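Local atomic coordinates of peptidoglycan glycosyltransferase (Burkholderia ambifaria, PDB entry 5UY7), a protein that belongs to the penicillin-binding proteins and combines a dimerisation domain with a transpeptidase-family domain of the beta-lactamase clan. Residues 348-356 against 386-396; 450-459 against 510-521. All coordinates share one frame; numbering follows the deposited sequence.

Interaction 1 of 2, residues 348-356 against 386-396; sequences IGLGQAPKV and LSVSLFQLARA
Q392 reaches from the first turn of helix 390-396 to loop 348-356, and its NE2 donates a hydrogen bond to Q352 O, 2.9 Å away. The bond is bent, 138° at the hydrogen, and although Q352 O lies in the amide plane of Q392, the donor sits well above the carbonyl plane. On one flank the methyls of L350 settle on V388, CD2 standing 3.9 Å from V388 CG1, while CD1 meets L386. On the other, P354 CG approaches F391 CD1 obliquely at 3.6 Å, and V356 CG1 comes to F391 CZ. In one of its two modelled conformers R395 bends at chi3 and has Q352 O at its guanidinium edge; water 1 accepts from NE and donates to I348 O and Q392 O. This junction couples two motifs: G349 is the C-prime residue of a Schellman motif ending helix 338-347, and S389 and Q392 form a capping box. Q392 N donates to S389 OG, and S389 N returns a bond to Q392 OE1, both 3.0 Å; the second holds the amide by its oxygen, while NE2 also bonds A363 O. Q352 directs its own NE2 to L350 O, nearly straight at 172°, and to T346 O.

Interaction 2 of 2, residues 450-459 against 510-521; sequences DAAVPGYRVG and QVSGPVFSAIAG
V453 and F516 form the apolar centre, with the valine placing its two methyls on different parts of helix 510-521. Its CG1, anti to the backbone N (chi1 175°), lies 3.6 Å from G521 CA, a close approach to the bare backbone of a residue that carries no side chain. CG2 faces S517 and A520 instead, and its separation from A520 CB is 4.2 Å. The F516 ring has A520 CB over one face, offset toward the rim, and V458 CG2 near its plane at 4.1 Å from CE2. F481 of strand 477-485 meets the same ring with planes at about 45°.

Toward the N-terminal end of the helix, A451 packs against G513, where the two backbones are only 4.1 Å apart at their CA atoms. A451 CA makes a CH···O contact with G513 O, and D450 CB rests by the ring of P514, the residue at which the helix is kinked. A451 O points to the edge of the F516 ring, 3.5 Å from CE2; it is buried and has no hydrogen-bond partner in the model.

At the polar edge, S517 OG donates to A452 O at 2.7 Å, tilted 34° from the carbonyl plane. D450 OD2 lies against the aliphatic CG of Q510, whose OE1 accepts from F507 N. Through a type II turn, V453 to Y456, the loop leads into edge strand 459-466. It packs along helix 509-526, the last modelled helix, whose V515, F516 and I519 lie on strand 492-499, in keeping with a transpeptidase domain of the beta-lactamase clan.

Interactions 1 and 2 lie on opposite sides of the chain's centre, with their own centres 23 Å apart and nearest atoms about 9 Å apart, so they do not touch. They follow in series: 348-356 and 386-396 pair before 450-459 and 510-521 begin, all within the transpeptidase domain. The five-stranded antiparallel sheet connects them. Helix 390-401 of interaction 1 places L390 and A394 on A495 and S497 of strand 492-499, whereas helix 509-526 of interaction 2 sets V515, F516 and I519 on V494 and V496. These residues alternate along the strand, so the two helices pack on opposite faces of the sheet, consistent with the helix-sheet-helix layering of this clan.

Interaction 1 of 2, residues 348-356 against 386-396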
loop_
_atom_site.group_PDB
_atom_site.type_symbol
_atom_site.label_atom_id
_atom_site.label_comp_id
_atom_site.label_asym_id
_atom_site.label_seq_id
_atom_site.Cartn_x
_atom_site.Cartn_y
_atom_site.Cartn_z
ATOM N N ILE A 348 -9.462 -5.799 5.949
ATOM C CA ILE A 348 -8.944 -5.285 4.681
ATOM C C ILE A 348 -8.711 -6.437 3.705
ATOM O O ILE A 348 -8.067 -6.265 2.663
ATOM C CB ILE A 348 -7.663 -4.445 4.865
ATOM C CG1 ILE A 348 -6.565 -5.231 5.587
ATOM C CG2 ILE A 348 -7.976 -3.148 5.609
ATOM C CD1 ILE A 348 -5.177 -4.578 5.529
ATOM N N GLY A 349 -9.246 -7.613 4.025
ATOM C CA GLY A 349 -9.300 -8.704 3.070
ATOM C C GLY A 349 -8.076 -9.591 2.994
ATOM O O GLY A 349 -7.988 -10.412 2.068
ATOM N N LEU A 350 -7.132 -9.467 3.921
ATOM C CA LEU A 350 -5.949 -10.316 3.862
ATOM C C LEU A 350 -6.290 -11.727 4.325
ATOM O O LEU A 350 -7.202 -11.936 5.129
ATOM C CB LEU A 350 -4.824 -9.736 4.718
ATOM C CG LEU A 350 -4.443 -8.294 4.387
ATOM C CD1 LEU A 350 -3.146 -7.935 5.081
ATOM C CD2 LEU A 350 -4.310 -8.123 2.878
ATOM N N GLY A 351 -5.548 -12.704 3.800
ATOM C CA GLY A 351 -5.791 -14.102 4.116
ATOM C C GLY A 351 -7.008 -14.696 3.444
ATOM O O GLY A 351 -7.363 -15.847 3.739
ATOM N N GLN A 352 -7.663 -13.949 2.565
ATOM C CA GLN A 352 -8.895 -14.363 1.916
ATOM C C GLN A 352 -8.743 -14.133 0.424
ATOM O O GLN A 352 -8.349 -13.042 -0.003
ATOM C CB GLN A 352 -10.091 -13.574 2.447
ATOM C CG GLN A 352 -10.198 -13.559 3.956
ATOM C CD GLN A 352 -10.908 -12.324 4.460
ATOM O OE1 GLN A 352 -12.120 -12.183 4.300
ATOM N NE2 GLN A 352 -10.150 -11.411 5.060
ATOM N N ALA A 353 -9.065 -15.140 -0.364
ATOM C CA ALA A 353 -8.887 -15.016 -1.798
ATOM C C ALA A 353 -9.919 -14.054 -2.370
ATOM O O ALA A 353 -11.113 -14.176 -2.063
ATOM C CB ALA A 353 -9.013 -16.379 -2.464
ATOM N N PRO A 354 -9.512 -13.096 -3.197
ATOM C CA PRO A 354 -10.494 -12.255 -3.886
ATOM C C PRO A 354 -11.466 -13.110 -4.685
ATOM O O PRO A 354 -11.083 -14.106 -5.302
ATOM C CB PRO A 354 -9.633 -11.381 -4.802
ATOM C CG PRO A 354 -8.289 -11.357 -4.144
ATOM C CD PRO A 354 -8.125 -12.706 -3.511
ATOM N N LYS A 355 -12.739 -12.722 -4.652
ATOM C CA LYS A 355 -13.793 -13.404 -5.400
ATOM C C LYS A 355 -14.240 -12.467 -6.517
ATOM O O LYS A 355 -15.299 -11.840 -6.448
ATOM C CB LYS A 355 -14.958 -13.797 -4.481
ATOM N N VAL A 356 -13.415 -12.372 -7.560
ATOM C CA VAL A 356 -13.647 -11.440 -8.652
ATOM C C VAL A 356 -13.779 -12.147 -9.995
ATOM O O VAL A 356 -13.792 -11.491 -11.038
ATOM C CB VAL A 356 -12.547 -10.362 -8.706
ATOM C CG1 VAL A 356 -12.499 -9.604 -7.394
ATOM C CG2 VAL A 356 -11.197 -10.990 -9.001
ATOM N N LEU A 386 3.577 -12.287 7.115
ATOM C CA LEU A 386 2.322 -12.541 6.426
ATOM C C LEU A 386 2.595 -12.358 4.941
ATOM O O LEU A 386 3.571 -11.713 4.554
ATOM C CB LEU A 386 1.198 -11.595 6.882
ATOM C CG LEU A 386 1.207 -10.133 6.399
ATOM C CD1 LEU A 386 -0.057 -9.426 6.867
ATOM C CD2 LEU A 386 2.435 -9.354 6.864
ATOM N N SER A 387 1.734 -12.927 4.104
ATOM C CA SER A 387 1.896 -12.776 2.662
ATOM C C SER A 387 0.591 -12.309 2.040
ATOM O O SER A 387 -0.500 -12.623 2.526
ATOM C CB SER A 387 2.365 -14.076 1.992
ATOM O OG SER A 387 1.409 -15.102 2.142
ATOM N N VAL A 388 0.725 -11.535 0.958
ATOM C CA VAL A 388 -0.387 -10.873 0.284
ATOM C C VAL A 388 -0.116 -10.901 -1.215
ATOM O O VAL A 388 1.019 -11.072 -1.652
ATOM C CB VAL A 388 -0.552 -9.407 0.735
ATOM C CG1 VAL A 388 -0.696 -9.323 2.253
ATOM C CG2 VAL A 388 0.648 -8.581 0.259
ATOM N N SER A 389 -1.169 -10.694 -2.003
ATOM C CA SER A 389 -1.019 -10.423 -3.428
ATOM C C SER A 389 -1.061 -8.915 -3.653
ATOM O O SER A 389 -1.535 -8.156 -2.808
ATOM C CB SER A 389 -2.129 -11.083 -4.249
ATOM O OG SER A 389 -3.377 -10.469 -3.946
ATOM N N LEU A 390 -0.588 -8.486 -4.831
ATOM C CA LEU A 390 -0.683 -7.061 -5.146
ATOM C C LEU A 390 -2.140 -6.621 -5.241
ATOM O O LEU A 390 -2.488 -5.509 -4.820
ATOM C CB LEU A 390 0.060 -6.740 -6.443
ATOM C CG LEU A 390 0.182 -5.239 -6.751
ATOM C CD1 LEU A 390 1.080 -4.560 -5.731
ATOM C CD2 LEU A 390 0.736 -5.055 -8.168
ATOM N N PHE A 391 -3.006 -7.489 -5.773
ATOM C CA PHE A 391 -4.433 -7.188 -5.810
ATOM C C PHE A 391 -4.960 -6.896 -4.412
ATOM O O PHE A 391 -5.679 -5.912 -4.197
ATOM C CB PHE A 391 -5.204 -8.355 -6.435
ATOM C CG PHE A 391 -6.666 -8.068 -6.660
ATOM C CD1 PHE A 391 -7.586 -8.190 -5.627
ATOM C CD2 PHE A 391 -7.123 -7.681 -7.912
ATOM C CE1 PHE A 391 -8.929 -7.918 -5.839
ATOM C CE2 PHE A 391 -8.468 -7.413 -8.126
ATOM C CZ PHE A 391 -9.366 -7.531 -7.090
ATOM N N GLN A 392 -4.612 -7.751 -3.443
ATOM C CA GLN A 392 -5.077 -7.535 -2.078
ATOM C C GLN A 392 -4.601 -6.197 -1.524
ATOM O O GLN A 392 -5.343 -5.519 -0.806
ATOM C CB GLN A 392 -4.607 -8.671 -1.174
ATOM C CG GLN A 392 -5.422 -9.937 -1.319
ATOM C CD GLN A 392 -4.827 -11.073 -0.510
ATOM O OE1 GLN A 392 -3.615 -11.123 -0.313
ATOM N NE2 GLN A 392 -5.675 -11.978 -0.027
ATOM N N LEU A 393 -3.361 -5.807 -1.827
ATOM C CA LEU A 393 -2.853 -4.528 -1.331
ATOM C C LEU A 393 -3.571 -3.354 -1.981
ATOM O O LEU A 393 -3.901 -2.367 -1.308
ATOM C CB LEU A 393 -1.348 -4.426 -1.584
ATOM C CG LEU A 393 -0.468 -5.344 -0.729
ATOM C CD1 LEU A 393 0.985 -5.216 -1.189
ATOM C CD2 LEU A 393 -0.606 -5.002 0.759
ATOM N N ALA A 394 -3.804 -3.426 -3.290
ATOM C CA ALA A 394 -4.533 -2.353 -3.959
ATOM C C ALA A 394 -5.910 -2.176 -3.336
ATOM O O ALA A 394 -6.320 -1.053 -3.018
ATOM C CB ALA A 394 -4.647 -2.637 -5.457
ATOM N N ARG A 395 -6.622 -3.286 -3.108
ATOM C CA ARG A 395 -7.941 -3.209 -2.485
ATOM C C ARG A 395 -7.850 -2.647 -1.072
ATOM O O ARG A 395 -8.647 -1.779 -0.684
ATOM C CB ARG A 395 -8.594 -4.593 -2.477
ATOM C CG ARG A 395 -9.922 -4.646 -1.741
ATOM C CD ARG A 395 -10.542 -6.040 -1.811
ATOM N NE ARG A 395 -9.638 -7.069 -1.303
ATOM C CZ ARG A 395 -9.877 -8.376 -1.362
ATOM N NH1 ARG A 395 -10.999 -8.828 -1.911
ATOM N NH2 ARG A 395 -8.992 -9.232 -0.874
ATOM N N ALA A 396 -6.881 -3.129 -0.289
ATOM C CA ALA A 396 -6.724 -2.630 1.077
ATOM C C ALA A 396 -6.509 -1.119 1.103
ATOM O O ALA A 396 -7.067 -0.424 1.963
ATOM C CB ALA A 396 -5.566 -3.354 1.770
HETATM O O HOH W 1 -7.472 -7.011 0.232
HETATM O O HOH W 2 -3.274 -11.791 2.408
HETATM O O HOH W 3 -11.848 -11.576 -0.946
HETATM O O HOH W 4 -13.354 -10.729 -2.911
#

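Interaction 2 of 2, residues 450-459 against 510-521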
loop_
_atom_site.group_PDB
_atom_site.type_symbol
_atom_site.label_atom_id
_atom_site.label_comp_id
_atom_site.label_asym_id
_atom_site.label_seq_id
_atom_site.Cartn_x
_atom_site.Cartn_y
_atom_site.Cartn_z
ATOM N N ASP A 450 11.045 9.650 -5.037
ATOM C CA ASP A 450 10.913 9.263 -6.436
ATOM C C ASP A 450 9.489 8.882 -6.807
ATOM O O ASP A 450 9.214 8.673 -7.998
ATOM C CB ASP A 450 11.850 8.094 -6.765
ATOM C CG ASP A 450 13.308 8.515 -6.850
ATOM O OD1 ASP A 450 13.609 9.700 -6.600
ATOM O OD2 ASP A 450 14.155 7.657 -7.174
ATOM N N ALA A 451 8.586 8.782 -5.834
ATOM C CA ALA A 451 7.179 8.525 -6.112
ATOM C C ALA A 451 6.358 9.800 -6.199
ATOM O O ALA A 451 5.159 9.730 -6.488
ATOM C CB ALA A 451 6.587 7.599 -5.047
ATOM N N ALA A 452 6.964 10.954 -5.948
ATOM C CA ALA A 452 6.267 12.217 -6.126
ATOM C C ALA A 452 5.803 12.371 -7.570
ATOM O O ALA A 452 6.440 11.875 -8.504
ATOM C CB ALA A 452 7.177 13.385 -5.759
ATOM N N VAL A 453 4.698 13.093 -7.738
ATOM C CA VAL A 453 4.084 13.350 -9.042
ATOM C C VAL A 453 4.040 14.854 -9.268
ATOM O O VAL A 453 3.241 15.552 -8.624
ATOM C CB VAL A 453 2.668 12.746 -9.113
ATOM C CG1 VAL A 453 1.987 13.124 -10.423
ATOM C CG2 VAL A 453 2.705 11.238 -8.917
ATOM N N PRO A 454 4.867 15.398 -10.159
ATOM C CA PRO A 454 4.858 16.849 -10.388
ATOM C C PRO A 454 3.457 17.352 -10.710
ATOM O O PRO A 454 2.770 16.821 -11.593
ATOM C CB PRO A 454 5.814 17.020 -11.575
ATOM C CG PRO A 454 6.753 15.836 -11.454
ATOM C CD PRO A 454 5.895 14.705 -10.956
ATOM N N GLY A 455 3.022 18.364 -9.955
ATOM C CA GLY A 455 1.728 18.979 -10.162
ATOM C C GLY A 455 0.593 18.429 -9.318
ATOM O O GLY A 455 -0.492 19.026 -9.314
ATOM N N TYR A 456 0.792 17.316 -8.618
ATOM C CA TYR A 456 -0.303 16.679 -7.893
ATOM C C TYR A 456 0.143 16.260 -6.506
ATOM O O TYR A 456 1.201 15.646 -6.350
ATOM C CB TYR A 456 -0.817 15.445 -8.643
ATOM C CG TYR A 456 -1.456 15.788 -9.957
ATOM C CD1 TYR A 456 -2.798 16.142 -10.021
ATOM C CD2 TYR A 456 -0.717 15.792 -11.134
ATOM C CE1 TYR A 456 -3.387 16.467 -11.211
ATOM C CE2 TYR A 456 -1.300 16.127 -12.346
ATOM C CZ TYR A 456 -2.641 16.459 -12.376
ATOM O OH TYR A 456 -3.236 16.783 -13.572
ATOM N N ARG A 457 -0.692 16.546 -5.513
ATOM C CA ARG A 457 -0.503 15.940 -4.205
ATOM C C ARG A 457 -0.839 14.460 -4.270
ATOM O O ARG A 457 -1.946 14.094 -4.673
ATOM C CB ARG A 457 -1.389 16.633 -3.177
ATOM C CG ARG A 457 -0.985 18.083 -2.954
ATOM C CD ARG A 457 -2.025 18.807 -2.129
ATOM N NE ARG A 457 -2.300 18.111 -0.873
ATOM C CZ ARG A 457 -3.270 18.471 -0.039
ATOM N NH1 ARG A 457 -4.037 19.513 -0.325
ATOM N NH2 ARG A 457 -3.478 17.773 1.080
ATOM N N VAL A 458 0.112 13.611 -3.869
ATOM C CA VAL A 458 -0.074 12.163 -3.853
ATOM C C VAL A 458 0.513 11.614 -2.560
ATOM O O VAL A 458 1.210 12.310 -1.820
ATOM C CB VAL A 458 0.572 11.464 -5.069
ATOM C CG1 VAL A 458 0.079 12.079 -6.383
ATOM C CG2 VAL A 458 2.102 11.498 -4.956
ATOM N N GLY A 459 0.228 10.342 -2.290
ATOM C CA GLY A 459 0.861 9.683 -1.162
ATOM C C GLY A 459 0.780 8.187 -1.345
ATOM O O GLY A 459 -0.067 7.679 -2.085
ATOM N N GLN A 510 13.258 3.382 -5.400
ATOM C CA GLN A 510 13.816 3.986 -6.605
ATOM C C GLN A 510 13.428 3.221 -7.867
ATOM O O GLN A 510 13.562 3.759 -8.973
ATOM C CB GLN A 510 15.339 4.067 -6.485
ATOM C CG GLN A 510 15.815 4.981 -5.365
ATOM C CD GLN A 510 17.304 4.853 -5.096
ATOM O OE1 GLN A 510 17.843 3.744 -5.017
ATOM N NE2 GLN A 510 17.979 5.990 -4.955
ATOM N N VAL A 511 12.966 1.984 -7.724
ATOM C CA VAL A 511 12.477 1.184 -8.840
ATOM C C VAL A 511 10.962 1.271 -8.956
ATOM O O VAL A 511 10.432 1.590 -10.022
ATOM C CB VAL A 511 12.950 -0.281 -8.686
ATOM C CG1 VAL A 511 12.306 -1.177 -9.737
ATOM C CG2 VAL A 511 14.472 -0.349 -8.755
ATOM N N SER A 512 10.248 1.034 -7.849
ATOM C CA SER A 512 8.787 1.019 -7.874
ATOM C C SER A 512 8.194 2.424 -7.906
ATOM O O SER A 512 7.165 2.650 -8.549
ATOM C CB SER A 512 8.248 0.272 -6.651
ATOM O OG SER A 512 8.706 0.880 -5.443
ATOM N N GLY A 513 8.808 3.365 -7.194
ATOM C CA GLY A 513 8.261 4.696 -7.050
ATOM C C GLY A 513 8.023 5.422 -8.362
ATOM O O GLY A 513 6.944 5.973 -8.601
ATOM N N PRO A 514 9.028 5.452 -9.238
ATOM C CA PRO A 514 8.834 6.146 -10.519
ATOM C C PRO A 514 7.758 5.527 -11.387
ATOM O O PRO A 514 7.152 6.241 -12.193
ATOM C CB PRO A 514 10.215 6.050 -11.179
ATOM C CG PRO A 514 11.154 5.966 -10.012
ATOM C CD PRO A 514 10.446 5.100 -9.027
ATOM N N VAL A 515 7.514 4.218 -11.261
ATOM C CA VAL A 515 6.427 3.598 -12.011
ATOM C C VAL A 515 5.083 4.064 -11.470
ATOM O O VAL A 515 4.168 4.405 -12.229
ATOM C CB VAL A 515 6.537 2.064 -11.965
ATOM C CG1 VAL A 515 5.513 1.453 -12.930
ATOM C CG2 VAL A 515 7.942 1.617 -12.296
ATOM N N PHE A 516 4.926 4.045 -10.142
ATOM C CA PHE A 516 3.734 4.627 -9.538
ATOM C C PHE A 516 3.540 6.065 -10.010
ATOM O O PHE A 516 2.438 6.464 -10.418
ATOM C CB PHE A 516 3.828 4.587 -8.005
ATOM C CG PHE A 516 2.846 5.513 -7.326
ATOM C CD1 PHE A 516 1.554 5.083 -7.041
ATOM C CD2 PHE A 516 3.201 6.825 -7.008
ATOM C CE1 PHE A 516 0.640 5.924 -6.442
ATOM C CE2 PHE A 516 2.277 7.686 -6.411
ATOM C CZ PHE A 516 1.003 7.229 -6.122
ATOM N N SER A 517 4.610 6.858 -9.949
ATOM C CA SER A 517 4.503 8.274 -10.278
ATOM C C SER A 517 4.049 8.471 -11.716
ATOM O O SER A 517 3.166 9.289 -11.996
ATOM C CB SER A 517 5.844 8.967 -10.056
ATOM O OG SER A 517 5.806 10.287 -10.575
ATOM N N ALA A 518 4.658 7.734 -12.643
ATOM C CA ALA A 518 4.312 7.873 -14.051
ATOM C C ALA A 518 2.863 7.475 -14.298
ATOM O O ALA A 518 2.117 8.189 -14.975
ATOM C CB ALA A 518 5.264 7.031 -14.904
ATOM N N ILE A 519 2.435 6.343 -13.743
ATOM C CA ILE A 519 1.070 5.897 -13.992
ATOM C C ILE A 519 0.071 6.840 -13.341
ATOM O O ILE A 519 -0.941 7.202 -13.948
ATOM C CB ILE A 519 0.878 4.447 -13.520
ATOM C CG1 ILE A 519 1.718 3.518 -14.391
ATOM C CG2 ILE A 519 -0.610 4.091 -13.536
ATOM C CD1 ILE A 519 1.727 2.051 -13.923
ATOM N N ALA A 520 0.325 7.237 -12.087
ATOM C CA ALA A 520 -0.597 8.137 -11.401
ATOM C C ALA A 520 -0.703 9.475 -12.126
ATOM O O ALA A 520 -1.806 9.978 -12.372
ATOM C CB ALA A 520 -0.146 8.346 -9.952
ATOM N N GLY A 521 0.438 10.072 -12.465
ATOM C CA GLY A 521 0.411 11.359 -13.148
ATOM C C GLY A 521 -0.224 11.280 -14.524
ATOM O O GLY A 521 -1.040 12.133 -14.898
#